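Local structure of beta-lactamase-related domain-containing protein (5TGF) at residues Y25-A30 and H309-A314; G180-H185 and L207-R212; W270-D275 and S285-A290. The protein is of unproven function but belongs to the serine beta-lactamase and penicillin-binding-protein family, which suggests a hydrolase, and it can bind calcium. One frame throughout, in Å; residues are numbered along the deposited sequence.

Contact 1: Y25-A30 and H309-A314; sequences YYPGGA and HVQGEA
The firm part of this contact is a single backbone bond with an aromatic ring beside it. Q311 N points almost straight at Y25 O, 3.0 Å away with 173° at the hydrogen, in the plane of the carbonyl. The same oxygen also receives a CA-H contact from V310 CA at 3.5 Å, so Y25 O sits in the crook of the V310-Q311 backbone. Next to it the Y26 ring, its CG anti to the carbonyl carbon (chi1 -55°), turns an edge to the opposite chain: CE1 lies 3.4 Å from V310 N and 3.9 Å from V310 CB. Further along the chains, a water links the two backbones, accepting from H309 N and donating to G28 O at 2.8 Å. The H309 imidazole stays on its own side, where ND1 donates to V310 O in the plane of its ring.

The solvent side is looser. Q311 starts from the crowded chi1 position (52°), then runs extended past P27 in the opposite sense, the two CD atoms 3.9 Å apart; its NE2 is held by G24 O.

In the fold, this ties the lead-in to strand 28-35 to the loop that leaves strand 302-307, its neighbour in the main sheet. Helix 11-22 packs on the Y26 ring through W20 and M21, and F320 stacks on Y25.

Contact 2: G180-H185 and L207-R212; sequences GMTHSH and LNDYIR
A Schellman motif ends helix 167-179 at G180, and the loop after it wraps its backbone N-H groups around the carboxylate of D209, in the first turn of helix 207-218. The side chain of D209 carries the contact. From CB, which has S184 OG 3.3 Å away and M181 CG on another flank, chi1 of -82° sets CG anti to the carbonyl carbon, and the carboxylate reaches into the bend of the loop. D209 CG itself lies 3.7 Å from M181 CB. OD1 accepts from T182 N at 3.1 Å, with the donor above the carboxylate plane; a water that also bonds H183 ND1 adds a weak bond. OD2 is gripped twice: H183 N comes in on the syn lone pair at 2.8 Å and S184 OG on the anti lone pair at 2.7 Å. Two successive amides and a hydroxyl thus fix the rotation of the group, and so many donors would be expected to favour the charged form. The S184 hydroxyl is also bonded to T205 OG1, just before the helix.

M181, a selenomethionine, lies alongside the same helix turn: its CG is 3.3 Å from D209 O, and the chain then bends at chi3 (77°), so SE and CE remain near that carbonyl. F171 and A176 of helix 167-179 pack against this side chain, which places it between the two helices.

At the outer edge R212 runs extended from CG to NE toward the C-terminal end of helix 167-179, where NH1 bonds L179 O. G180 O lies over one face of the guanidinium, 3.3 Å above its plane and displaced toward the rim.

Contact 3: W270-D275 and S285-A290; sequences WRELVD and SSPGWA
W270 and S285 form an antiparallel hydrogen-bonded pair at the edge of the main sheet, with W270 N to S285 O at 2.8 Å and S285 N to W270 O at 3.0 Å. The side chains of the pair emerge on the same face. S285 takes the crowded position, OG between backbone N and carbonyl carbon (chi1 76°), which presents the hydroxyl to E272. E272 has CG anti to its carbonyl carbon and is extended beyond it, so the carboxylate reaches S285; OG donates to OE2 at 2.6 Å from well above the carboxylate plane, 71° out of it.

W270 CG is likewise anti, and chi2 of 91° turns the indole roughly perpendicular to the plane of CA, CB and CG. CD1 presses on P287 CD at 3.4 Å, the two side chains crossing at about a right angle. One atom on, NE1 gives its hydrogen to a water in the ring plane at 2.9 Å, and that water donates to P287 O. This edge borders the probable active-site pocket, S286 OG bonding S58 O of an SxxK-like pattern.

E272 and L273 both face Q283, a classic beta bulge. OE2 also bonds Y252 OH, and OE1 bonds Y293 OH and Q283 NE2. With two hydroxyls on OE2, and a hydroxyl and an amide on OE1, the buried carboxylate is probably stable as the anion.

How the contacts relate
Contacts 1 and 3 belong to one six-stranded sheet: contact 3 pairs its edge strand 270-274 with the end of 281-285, while contact 1 lies beside the ends of 28-35 and 302-307. They also meet, V310 N lying 2.8 Å from A290 O, a probable hydrogen bond. Contact 2 joins the loop that follows helix 167-179 to the start of helix 207-218; L207 CD2 packs on A30 CB of contact 1 at 3.8 Å, without touching contact 3. Every touching residue of contact 3 is buried; contacts 1 and 2 have exposed members. A carboxylate is central to contact 2, gripped mainly by amides; in contact 3 side-chain donors hold one beside a backbone bridge; contact 1 relies on backbone and ring.

Contact 1: Y25-A30 and H309-A314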
loop_
_atom_site.group_PDB
_atom_site.type_symbol
_atom_site.label_atom_id
_atom_site.label_comp_id
_atom_site.label_asym_id
_atom_site.label_seq_id
_atom_site.Cartn_x
_atom_site.Cartn_y
_atom_site.Cartn_z
ATOM N N TYR A 25 -13.653 2.532 -19.094
ATOM C CA TYR A 25 -13.334 2.723 -17.683
ATOM C C TYR A 25 -11.910 3.263 -17.485
ATOM O O TYR A 25 -11.672 4.033 -16.557
ATOM C CB TYR A 25 -13.450 1.433 -16.902
ATOM C CG TYR A 25 -14.781 0.702 -16.931
ATOM C CD1 TYR A 25 -15.976 1.364 -17.071
ATOM C CD2 TYR A 25 -14.808 -0.664 -16.697
ATOM C CE1 TYR A 25 -17.183 0.666 -17.014
ATOM C CE2 TYR A 25 -15.989 -1.366 -16.695
ATOM C CZ TYR A 25 -17.171 -0.685 -16.811
ATOM O OH TYR A 25 -18.324 -1.426 -16.788
ATOM N N TYR A 26 -10.957 2.742 -18.264
ATOM C CA TYR A 26 -9.589 3.268 -18.314
ATOM C C TYR A 26 -9.174 3.661 -19.752
ATOM O O TYR A 26 -9.635 3.021 -20.702
ATOM C CB TYR A 26 -8.601 2.193 -17.847
ATOM C CG TYR A 26 -8.904 1.618 -16.492
ATOM C CD1 TYR A 26 -8.639 2.344 -15.345
ATOM C CD2 TYR A 26 -9.380 0.322 -16.353
ATOM C CE1 TYR A 26 -8.858 1.806 -14.080
ATOM C CE2 TYR A 26 -9.622 -0.221 -15.101
ATOM C CZ TYR A 26 -9.387 0.529 -13.967
ATOM O OH TYR A 26 -9.602 -0.049 -12.719
ATOM N N PRO A 27 -8.273 4.655 -19.906
ATOM C CA PRO A 27 -7.744 4.975 -21.242
ATOM C C PRO A 27 -6.617 4.025 -21.657
ATOM O O PRO A 27 -6.279 3.930 -22.831
ATOM C CB PRO A 27 -7.217 6.410 -21.073
ATOM C CG PRO A 27 -6.894 6.542 -19.627
ATOM C CD PRO A 27 -7.817 5.621 -18.891
ATOM N N GLY A 28 -6.050 3.320 -20.691
ATOM C CA GLY A 28 -4.904 2.465 -20.902
ATOM C C GLY A 28 -4.619 1.741 -19.600
ATOM O O GLY A 28 -5.215 2.047 -18.572
ATOM N N GLY A 29 -3.686 0.807 -19.638
ATOM C CA GLY A 29 -3.289 0.057 -18.463
ATOM C C GLY A 29 -2.164 -0.883 -18.794
ATOM O O GLY A 29 -1.842 -1.084 -19.976
ATOM N N ALA A 30 -1.609 -1.535 -17.781
ATOM C CA ALA A 30 -0.605 -2.557 -18.038
ATOM C C ALA A 30 -0.593 -3.551 -16.896
ATOM O O ALA A 30 -0.845 -3.187 -15.739
ATOM C CB ALA A 30 0.789 -1.950 -18.208
ATOM N N HIS A 309 -5.436 4.098 -14.165
ATOM C CA HIS A 309 -6.108 5.168 -13.409
ATOM C C HIS A 309 -7.495 5.367 -14.018
ATOM O O HIS A 309 -7.644 5.784 -15.157
ATOM C CB HIS A 309 -5.305 6.475 -13.401
ATOM C CG HIS A 309 -5.806 7.485 -12.408
ATOM N ND1 HIS A 309 -7.090 7.999 -12.446
ATOM C CD2 HIS A 309 -5.229 8.013 -11.304
ATOM C CE1 HIS A 309 -7.268 8.809 -11.410
ATOM N NE2 HIS A 309 -6.165 8.817 -10.696
ATOM N N VAL A 310 -8.516 5.059 -13.242
ATOM C CA VAL A 310 -9.927 5.146 -13.708
ATOM C C VAL A 310 -10.226 6.554 -14.216
ATOM O O VAL A 310 -9.653 7.568 -13.742
ATOM C CB VAL A 310 -10.908 4.704 -12.564
ATOM C CG1 VAL A 310 -11.005 5.810 -11.508
ATOM C CG2 VAL A 310 -12.289 4.327 -13.088
ATOM N N GLN A 311 -11.075 6.622 -15.230
ATOM C CA GLN A 311 -11.663 7.908 -15.620
ATOM C C GLN A 311 -13.081 7.963 -15.126
ATOM O O GLN A 311 -13.809 6.973 -15.204
ATOM C CB GLN A 311 -11.553 8.235 -17.119
ATOM C CG GLN A 311 -12.026 7.229 -18.149
ATOM C CD GLN A 311 -11.274 7.349 -19.515
ATOM O OE1 GLN A 311 -10.601 8.365 -19.811
ATOM N NE2 GLN A 311 -11.394 6.301 -20.358
ATOM N N GLY A 312 -13.425 9.091 -14.523
ATOM C CA GLY A 312 -14.726 9.269 -13.904
ATOM C C GLY A 312 -14.717 8.699 -12.509
ATOM O O GLY A 312 -13.674 8.595 -11.878
ATOM N N GLU A 313 -15.900 8.400 -12.003
ATOM C CA GLU A 313 -16.028 7.843 -10.672
ATOM C C GLU A 313 -15.519 6.417 -10.656
ATOM O O GLU A 313 -15.693 5.658 -11.618
ATOM C CB GLU A 313 -17.485 7.885 -10.181
ATOM C CG GLU A 313 -17.956 9.303 -9.940
ATOM C CD GLU A 313 -19.354 9.357 -9.372
ATOM O OE1 GLU A 313 -19.501 9.253 -8.134
ATOM O OE2 GLU A 313 -20.291 9.462 -10.179
ATOM N N ALA A 314 -14.945 6.066 -9.518
ATOM C CA ALA A 314 -14.424 4.755 -9.282
ATOM C C ALA A 314 -15.542 3.706 -9.292
ATOM O O ALA A 314 -15.318 2.581 -9.707
ATOM C CB ALA A 314 -13.696 4.747 -7.937
HETATM O O HOH W 1 -5.332 4.384 -17.047
#

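Contact 2: G180-H185 and L207-R212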
loop_
_atom_site.group_PDB
_atom_site.type_symbol
_atom_site.label_atom_id
_atom_site.label_comp_id
_atom_site.label_asym_id
_atom_site.label_seq_id
_atom_site.Cartn_x
_atom_site.Cartn_y
_atom_site.Cartn_z
ATOM N N GLY A 180 16.674 -0.292 -8.504
ATOM C CA GLY A 180 16.635 0.204 -9.856
ATOM C C GLY A 180 15.271 0.720 -10.300
ATOM O O GLY A 180 14.943 0.683 -11.492
HETATM N N MSE A 181 14.473 1.211 -9.346
HETATM C CA MSE A 181 13.229 1.893 -9.666
HETATM C C MSE A 181 13.604 3.313 -10.093
HETATM O O MSE A 181 14.080 4.086 -9.277
HETATM C CB MSE A 181 12.297 1.921 -8.453
HETATM C CG MSE A 181 11.789 0.519 -8.064
HETATM SE SE MSE A 181 10.993 0.658 -6.259
HETATM C CE MSE A 181 9.278 1.484 -6.706
ATOM N N THR A 182 13.408 3.670 -11.347
ATOM C CA THR A 182 13.924 4.984 -11.812
ATOM C C THR A 182 12.896 6.032 -12.130
ATOM O O THR A 182 13.271 7.169 -12.462
ATOM C CB THR A 182 14.825 4.827 -13.045
ATOM O OG1 THR A 182 14.110 4.128 -14.050
ATOM C CG2 THR A 182 16.103 4.064 -12.639
ATOM N N HIS A 183 11.614 5.706 -12.029
ATOM C CA HIS A 183 10.584 6.673 -12.352
ATOM C C HIS A 183 9.519 6.760 -11.254
ATOM O O HIS A 183 8.353 6.929 -11.563
ATOM C CB HIS A 183 9.919 6.282 -13.684
ATOM C CG HIS A 183 10.861 6.266 -14.846
ATOM N ND1 HIS A 183 11.351 5.099 -15.388
ATOM C CD2 HIS A 183 11.434 7.275 -15.546
ATOM C CE1 HIS A 183 12.180 5.389 -16.380
ATOM N NE2 HIS A 183 12.263 6.701 -16.481
ATOM N N SER A 184 9.903 6.570 -9.999
ATOM C CA SER A 184 8.959 6.612 -8.897
ATOM C C SER A 184 9.220 7.764 -7.938
ATOM O O SER A 184 10.374 8.128 -7.706
ATOM C CB SER A 184 8.986 5.293 -8.131
ATOM O OG SER A 184 8.567 4.238 -8.964
ATOM N N HIS A 185 8.161 8.323 -7.349
ATOM C CA HIS A 185 8.309 9.305 -6.261
ATOM C C HIS A 185 6.996 9.497 -5.495
ATOM O O HIS A 185 5.915 9.349 -6.075
ATOM C CB HIS A 185 8.768 10.667 -6.774
ATOM C CG HIS A 185 8.034 11.158 -7.972
ATOM N ND1 HIS A 185 6.788 11.738 -7.895
ATOM C CD2 HIS A 185 8.356 11.131 -9.284
ATOM C CE1 HIS A 185 6.388 12.079 -9.105
ATOM N NE2 HIS A 185 7.296 11.677 -9.971
ATOM N N LEU A 207 4.665 0.365 -14.082
ATOM C CA LEU A 207 4.609 -1.079 -13.994
ATOM C C LEU A 207 5.997 -1.671 -13.716
ATOM O O LEU A 207 6.127 -2.486 -12.786
ATOM C CB LEU A 207 4.062 -1.689 -15.273
ATOM C CG LEU A 207 4.042 -3.231 -15.305
ATOM C CD1 LEU A 207 3.033 -3.750 -14.285
ATOM C CD2 LEU A 207 3.772 -3.792 -16.692
ATOM N N ASN A 208 7.024 -1.221 -14.462
ATOM C CA ASN A 208 8.363 -1.799 -14.342
ATOM C C ASN A 208 8.961 -1.512 -12.972
ATOM O O ASN A 208 9.516 -2.407 -12.360
ATOM C CB ASN A 208 9.299 -1.300 -15.462
ATOM C CG ASN A 208 8.920 -1.851 -16.830
ATOM O OD1 ASN A 208 8.237 -2.880 -16.937
ATOM N ND2 ASN A 208 9.310 -1.133 -17.892
ATOM N N ASP A 209 8.781 -0.292 -12.460
ATOM C CA ASP A 209 9.269 0.050 -11.136
ATOM C C ASP A 209 8.606 -0.795 -10.053
ATOM O O ASP A 209 9.289 -1.354 -9.196
ATOM C CB ASP A 209 9.065 1.527 -10.837
ATOM C CG ASP A 209 10.147 2.397 -11.433
ATOM O OD1 ASP A 209 10.991 1.898 -12.244
ATOM O OD2 ASP A 209 10.150 3.585 -11.064
ATOM N N TYR A 210 7.274 -0.878 -10.055
ATOM C CA TYR A 210 6.595 -1.506 -8.927
ATOM C C TYR A 210 6.795 -3.032 -8.921
ATOM O O TYR A 210 6.854 -3.662 -7.869
ATOM C CB TYR A 210 5.080 -1.162 -8.948
ATOM C CG TYR A 210 4.405 -1.234 -7.602
ATOM C CD1 TYR A 210 4.083 -2.457 -7.027
ATOM C CD2 TYR A 210 4.028 -0.081 -6.918
ATOM C CE1 TYR A 210 3.412 -2.529 -5.823
ATOM C CE2 TYR A 210 3.411 -0.157 -5.677
ATOM C CZ TYR A 210 3.109 -1.373 -5.135
ATOM O OH TYR A 210 2.530 -1.450 -3.892
ATOM N N ILE A 211 6.940 -3.618 -10.101
ATOM C CA ILE A 211 7.274 -5.044 -10.190
ATOM C C ILE A 211 8.621 -5.339 -9.498
ATOM O O ILE A 211 8.770 -6.383 -8.888
ATOM C CB ILE A 211 7.254 -5.503 -11.678
ATOM C CG1 ILE A 211 5.804 -5.775 -12.120
ATOM C CG2 ILE A 211 8.045 -6.788 -11.905
ATOM C CD1 ILE A 211 5.178 -7.034 -11.499
ATOM N N ARG A 212 9.597 -4.436 -9.615
ATOM C CA ARG A 212 10.878 -4.614 -8.898
ATOM C C ARG A 212 10.703 -4.634 -7.399
ATOM O O ARG A 212 11.321 -5.469 -6.692
ATOM C CB ARG A 212 11.922 -3.543 -9.281
ATOM C CG ARG A 212 12.319 -3.553 -10.750
ATOM C CD ARG A 212 12.971 -2.237 -11.142
ATOM N NE ARG A 212 13.430 -2.291 -12.520
ATOM C CZ ARG A 212 14.649 -2.648 -12.890
ATOM N NH1 ARG A 212 15.571 -2.909 -11.993
ATOM N NH2 ARG A 212 14.944 -2.717 -14.167
HETATM O O HOH W 2 9.799 2.516 -15.289
#

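Contact 3: W270-D275 and S285-A290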
loop_
_atom_site.group_PDB
_atom_site.type_symbol
_atom_site.label_atom_id
_atom_site.label_comp_id
_atom_site.label_asym_id
_atom_site.label_seq_id
_atom_site.Cartn_x
_atom_site.Cartn_y
_atom_site.Cartn_z
ATOM N N TRP A 270 -3.004 -4.907 2.960
ATOM C CA TRP A 270 -4.137 -5.750 3.331
ATOM C C TRP A 270 -3.735 -7.212 3.332
ATOM O O TRP A 270 -3.035 -7.707 2.407
ATOM C CB TRP A 270 -5.324 -5.584 2.346
ATOM C CG TRP A 270 -5.917 -4.193 2.269
ATOM C CD1 TRP A 270 -5.551 -3.176 1.414
ATOM C CD2 TRP A 270 -7.006 -3.686 3.034
ATOM N NE1 TRP A 270 -6.290 -2.057 1.674
ATOM C CE2 TRP A 270 -7.195 -2.346 2.658
ATOM C CE3 TRP A 270 -7.777 -4.207 4.094
ATOM C CZ2 TRP A 270 -8.142 -1.527 3.267
ATOM C CZ3 TRP A 270 -8.752 -3.384 4.677
ATOM C CH2 TRP A 270 -8.923 -2.080 4.269
ATOM N N ARG A 271 -4.201 -7.905 4.359
ATOM C CA ARG A 271 -4.174 -9.351 4.454
ATOM C C ARG A 271 -5.450 -9.941 3.869
ATOM O O ARG A 271 -6.462 -10.044 4.538
ATOM C CB ARG A 271 -3.962 -9.750 5.915
ATOM C CG ARG A 271 -2.622 -9.269 6.487
ATOM C CD ARG A 271 -2.434 -9.475 7.994
ATOM N NE ARG A 271 -3.159 -10.624 8.554
ATOM C CZ ARG A 271 -2.646 -11.777 8.965
ATOM N NH1 ARG A 271 -1.368 -12.094 8.813
ATOM N NH2 ARG A 271 -3.462 -12.655 9.479
ATOM N N GLU A 272 -5.459 -10.151 2.554
ATOM C CA GLU A 272 -6.703 -10.481 1.847
ATOM C C GLU A 272 -7.140 -11.933 2.123
ATOM O O GLU A 272 -8.320 -12.191 2.317
ATOM C CB GLU A 272 -6.566 -10.304 0.337
ATOM C CG GLU A 272 -6.390 -8.861 -0.103
ATOM C CD GLU A 272 -6.469 -8.694 -1.619
ATOM O OE1 GLU A 272 -6.143 -9.636 -2.354
ATOM O OE2 GLU A 272 -6.770 -7.583 -2.062
ATOM N N LEU A 273 -6.201 -12.878 2.107
ATOM C CA LEU A 273 -6.538 -14.280 2.399
ATOM C C LEU A 273 -5.603 -14.781 3.500
ATOM O O LEU A 273 -4.353 -14.629 3.412
ATOM C CB LEU A 273 -6.372 -15.153 1.153
ATOM C CG LEU A 273 -7.109 -14.733 -0.103
ATOM C CD1 LEU A 273 -6.708 -15.618 -1.296
ATOM C CD2 LEU A 273 -8.603 -14.808 0.160
ATOM N N VAL A 274 -6.202 -15.471 4.477
ATOM C CA VAL A 274 -5.475 -15.873 5.671
ATOM C C VAL A 274 -5.768 -17.325 6.000
ATOM O O VAL A 274 -6.891 -17.809 5.803
ATOM C CB VAL A 274 -5.848 -14.942 6.854
ATOM C CG1 VAL A 274 -5.238 -15.407 8.149
ATOM C CG2 VAL A 274 -5.351 -13.522 6.593
ATOM N N ASP A 275 -4.721 -18.038 6.401
ATOM C CA ASP A 275 -4.881 -19.410 6.920
ATOM C C ASP A 275 -5.180 -19.347 8.438
ATOM O O ASP A 275 -4.316 -18.949 9.221
ATOM C CB ASP A 275 -3.615 -20.218 6.642
ATOM C CG ASP A 275 -3.677 -21.631 7.224
ATOM O OD1 ASP A 275 -4.540 -22.406 6.790
ATOM O OD2 ASP A 275 -2.900 -21.930 8.164
ATOM N N SER A 285 -2.078 -7.481 -0.479
ATOM C CA SER A 285 -2.252 -6.477 -1.513
ATOM C C SER A 285 -2.250 -5.074 -0.949
ATOM O O SER A 285 -2.297 -4.866 0.277
ATOM C CB SER A 285 -3.580 -6.711 -2.213
ATOM O OG SER A 285 -4.609 -6.234 -1.351
ATOM N N SER A 286 -2.184 -4.093 -1.859
ATOM C CA SER A 286 -2.358 -2.674 -1.514
ATOM C C SER A 286 -3.113 -1.919 -2.652
ATOM O O SER A 286 -2.519 -1.123 -3.384
ATOM C CB SER A 286 -1.009 -2.033 -1.222
ATOM O OG SER A 286 -1.153 -0.803 -0.495
ATOM N N PRO A 287 -4.436 -2.176 -2.816
ATOM C CA PRO A 287 -5.151 -1.561 -3.922
ATOM C C PRO A 287 -5.304 -0.062 -3.742
ATOM O O PRO A 287 -5.424 0.403 -2.625
ATOM C CB PRO A 287 -6.534 -2.222 -3.888
ATOM C CG PRO A 287 -6.405 -3.349 -2.933
ATOM C CD PRO A 287 -5.330 -2.958 -1.961
ATOM N N GLY A 288 -5.321 0.674 -4.842
ATOM C CA GLY A 288 -5.672 2.102 -4.817
ATOM C C GLY A 288 -7.063 2.309 -5.378
ATOM O O GLY A 288 -7.533 1.492 -6.148
ATOM N N TRP A 289 -7.684 3.427 -5.037
ATOM C CA TRP A 289 -9.070 3.676 -5.398
ATOM C C TRP A 289 -9.277 3.695 -6.922
ATOM O O TRP A 289 -10.386 3.426 -7.393
ATOM C CB TRP A 289 -9.594 4.984 -4.790
ATOM C CG TRP A 289 -8.928 6.246 -5.334
ATOM C CD1 TRP A 289 -7.816 6.844 -4.809
ATOM C CD2 TRP A 289 -9.329 7.066 -6.437
ATOM N NE1 TRP A 289 -7.464 7.924 -5.543
ATOM C CE2 TRP A 289 -8.389 8.122 -6.527
ATOM C CE3 TRP A 289 -10.355 7.004 -7.380
ATOM C CZ2 TRP A 289 -8.443 9.093 -7.524
ATOM C CZ3 TRP A 289 -10.429 8.005 -8.369
ATOM C CH2 TRP A 289 -9.477 9.027 -8.422
ATOM N N ALA A 290 -8.237 4.106 -7.670
ATOM C CA ALA A 290 -8.344 4.351 -9.104
ATOM C C ALA A 290 -7.933 3.169 -9.971
ATOM O O ALA A 290 -7.875 3.297 -11.218
ATOM C CB ALA A 290 -7.536 5.601 -9.496
HETATM O O HOH W 3 -5.321 0.259 0.236
#